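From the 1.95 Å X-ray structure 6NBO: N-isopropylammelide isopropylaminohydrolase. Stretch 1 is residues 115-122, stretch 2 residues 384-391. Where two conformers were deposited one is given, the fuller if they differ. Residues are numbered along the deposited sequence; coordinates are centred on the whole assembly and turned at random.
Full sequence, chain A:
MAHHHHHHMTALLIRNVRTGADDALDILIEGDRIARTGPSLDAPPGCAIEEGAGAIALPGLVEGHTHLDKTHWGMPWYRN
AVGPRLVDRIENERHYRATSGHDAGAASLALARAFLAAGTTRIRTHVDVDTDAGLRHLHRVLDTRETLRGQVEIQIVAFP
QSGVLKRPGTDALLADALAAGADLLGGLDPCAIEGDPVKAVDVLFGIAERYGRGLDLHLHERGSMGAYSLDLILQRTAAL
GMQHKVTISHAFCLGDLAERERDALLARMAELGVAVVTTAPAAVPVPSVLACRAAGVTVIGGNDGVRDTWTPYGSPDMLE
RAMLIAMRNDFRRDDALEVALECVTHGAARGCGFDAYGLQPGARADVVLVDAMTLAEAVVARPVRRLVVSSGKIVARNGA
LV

Stretch 1, residues 115-122: FLAAGTTR
Stretch 2, residues 384-391: VRRLVVSS

Stretch 1 ends a helix (115-117), turns through Ala118 and Gly119, and enters a strand at Thr120; the strand of stretch 2, which includes Val388 and Ser390, runs alongside in the same direction, with CA atoms of Ala118 and Arg385 5.9 Å apart, Gly119 and Val388 5.6 Å, and Thr121 and Ser390 6.5 Å. No backbone hydrogen bond joins them. Phe115 makes no contact, but its O accepts Thr120 N (2.9 Å), closing the turn. Leu116 (chi1 t, chi2 p) brings CD1 to 4.4 Å from Val388 CG1, an apolar contact between buried side chains, and 4.1 Å from Ser390 CB, while its O receives Gly119 N at 2.8 Å. Ala117 points its CB away; its O instead accepts from a water (3.0 Å) that also donates to Arg385 O (2.8 Å). Ala118 (phi/psi -93/16) is the first residue after the helix to leave helical phi/psi, and its O accepts a hydrogen bond from Arg385 NH1 (2.9 Å, N-H...O angle 139°), near the guanidinium plane; chi1 and chi2 of Arg385 are both m, with chi3 at 106°. Gly119 adopts 94/4, a conformation suited to glycine, and its CA lies 3.8 Å from Val388 CG2 (chi1 t); a CB here would crowd Arg385 CG. The CA-to-CB bond of Thr120 (-91/120, chi1 m) points away from stretch 2, and the residue makes no contact with it. Thr121 (-117/0, chi1 p) points toward stretch 2, its CG2 3.8 Å from Ser390 OG (chi1 t), a van der Waals contact, since a methyl cannot hydrogen bond; Thr121 OG1 and Ser390 OG are satisfied elsewhere in the structure. Arg122 (-140/128) continues the strand beyond the contact.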

# COMPACT_ATOMS: atom_id res chain seq x y z
N PHE A 115 1.16 -7.54 -9.63
CA PHE A 115 1.94 -6.53 -8.92
C PHE A 115 3.44 -6.85 -9.01
O PHE A 115 4.25 -6.00 -9.39
CB PHE A 115 1.49 -6.46 -7.46
CG PHE A 115 0.36 -5.47 -7.20
CD1 PHE A 115 0.60 -4.11 -7.25
CD2 PHE A 115 -0.91 -5.92 -6.88
CE1 PHE A 115 -0.42 -3.19 -6.98
CE2 PHE A 115 -1.95 -5.00 -6.60
CZ PHE A 115 -1.70 -3.64 -6.67
N LEU A 116 3.81 -8.08 -8.68
CA LEU A 116 5.21 -8.49 -8.73
C LEU A 116 5.80 -8.30 -10.13
O LEU A 116 6.89 -7.74 -10.28
CB LEU A 116 5.35 -9.95 -8.28
CG LEU A 116 6.79 -10.48 -8.18
CD1 LEU A 116 7.64 -9.63 -7.20
CD2 LEU A 116 6.79 -11.93 -7.77
N ALA A 117 5.08 -8.74 -11.16
CA ALA A 117 5.60 -8.62 -12.52
C ALA A 117 5.83 -7.16 -12.91
O ALA A 117 6.70 -6.86 -13.74
CB ALA A 117 4.65 -9.28 -13.52
N ALA A 118 5.05 -6.25 -12.35
CA ALA A 118 5.20 -4.81 -12.57
C ALA A 118 6.09 -4.15 -11.52
O ALA A 118 6.07 -2.92 -11.39
CB ALA A 118 3.82 -4.13 -12.59
N GLY A 119 6.86 -4.93 -10.75
CA GLY A 119 7.88 -4.36 -9.88
C GLY A 119 7.47 -4.08 -8.44
O GLY A 119 8.28 -3.52 -7.69
N THR A 120 6.26 -4.44 -8.02
CA THR A 120 5.82 -4.23 -6.64
C THR A 120 6.15 -5.47 -5.82
O THR A 120 5.69 -6.57 -6.14
CB THR A 120 4.32 -3.94 -6.60
OG1 THR A 120 4.08 -2.64 -7.15
CG2 THR A 120 3.81 -4.00 -5.15
N THR A 121 6.96 -5.30 -4.77
CA THR A 121 7.40 -6.43 -3.95
C THR A 121 6.91 -6.34 -2.52
O THR A 121 7.23 -7.21 -1.70
CB THR A 121 8.93 -6.52 -3.97
OG1 THR A 121 9.47 -5.30 -3.45
CG2 THR A 121 9.44 -6.73 -5.39
N ARG A 122 6.16 -5.30 -2.19
CA ARG A 122 5.60 -5.10 -0.86
C ARG A 122 4.18 -4.57 -1.02
O ARG A 122 3.97 -3.59 -1.73
CB ARG A 122 6.46 -4.12 -0.07
CG ARG A 122 7.92 -4.58 0.02
CD ARG A 122 8.63 -3.95 1.13
NE ARG A 122 10.09 -4.00 0.98
CZ ARG A 122 10.91 -4.19 2.00
NH1 ARG A 122 10.40 -4.40 3.21
NH2 ARG A 122 12.23 -4.18 1.83
N VAL A 384 7.90 -0.41 -19.27
CA VAL A 384 7.81 -1.79 -18.80
C VAL A 384 8.96 -2.06 -17.84
O VAL A 384 10.05 -1.51 -17.98
CB VAL A 384 7.85 -2.76 -20.00
CG1 VAL A 384 9.20 -2.69 -20.71
CG2 VAL A 384 7.56 -4.19 -19.56
N ARG A 385 8.70 -2.87 -16.81
CA ARG A 385 9.79 -3.28 -15.93
C ARG A 385 10.67 -4.26 -16.69
O ARG A 385 10.29 -5.42 -16.91
CB ARG A 385 9.28 -3.92 -14.64
CG ARG A 385 8.18 -3.16 -13.91
CD ARG A 385 8.48 -1.67 -13.72
NE ARG A 385 7.69 -0.83 -14.62
CZ ARG A 385 6.47 -0.36 -14.33
NH1 ARG A 385 5.90 -0.66 -13.16
NH2 ARG A 385 5.83 0.40 -15.20
N ARG A 386 11.85 -3.80 -17.12
CA ARG A 386 12.73 -4.68 -17.86
C ARG A 386 13.19 -5.86 -17.01
O ARG A 386 13.30 -7.00 -17.50
CB ARG A 386 13.94 -3.91 -18.37
CG ARG A 386 14.84 -4.78 -19.23
CD ARG A 386 16.24 -4.26 -19.27
NE ARG A 386 16.31 -2.99 -19.98
CZ ARG A 386 17.36 -2.18 -19.92
NH1 ARG A 386 18.41 -2.52 -19.19
NH2 ARG A 386 17.35 -1.04 -20.60
N LEU A 387 13.43 -5.62 -15.73
CA LEU A 387 13.91 -6.63 -14.79
C LEU A 387 13.29 -6.36 -13.44
O LEU A 387 13.22 -5.21 -13.00
CB LEU A 387 15.44 -6.60 -14.65
CG LEU A 387 16.04 -7.64 -13.69
CD1 LEU A 387 15.86 -9.04 -14.25
CD2 LEU A 387 17.51 -7.36 -13.44
N VAL A 388 12.80 -7.41 -12.78
CA VAL A 388 12.38 -7.32 -11.39
C VAL A 388 13.17 -8.36 -10.62
O VAL A 388 13.18 -9.55 -10.99
CB VAL A 388 10.86 -7.53 -11.20
CG1 VAL A 388 10.49 -7.36 -9.73
CG2 VAL A 388 10.07 -6.53 -12.06
N VAL A 389 13.87 -7.91 -9.59
CA VAL A 389 14.57 -8.77 -8.64
C VAL A 389 13.85 -8.63 -7.31
O VAL A 389 13.56 -7.51 -6.87
CB VAL A 389 16.05 -8.38 -8.50
CG1 VAL A 389 16.73 -9.27 -7.47
CG2 VAL A 389 16.73 -8.44 -9.85
N SER A 390 13.55 -9.75 -6.67
CA SER A 390 12.87 -9.70 -5.39
C SER A 390 13.59 -10.62 -4.43
O SER A 390 13.79 -11.80 -4.73
CB SER A 390 11.40 -10.11 -5.54
OG SER A 390 10.76 -10.07 -4.28
N SER A 391 13.99 -10.07 -3.28
CA SER A 391 14.78 -10.80 -2.29
C SER A 391 15.98 -11.47 -2.95
O SER A 391 16.33 -12.61 -2.65
CB SER A 391 13.93 -11.83 -1.54
OG SER A 391 13.08 -11.18 -0.62
O HOH W 1 9.13 -7.54 -15.42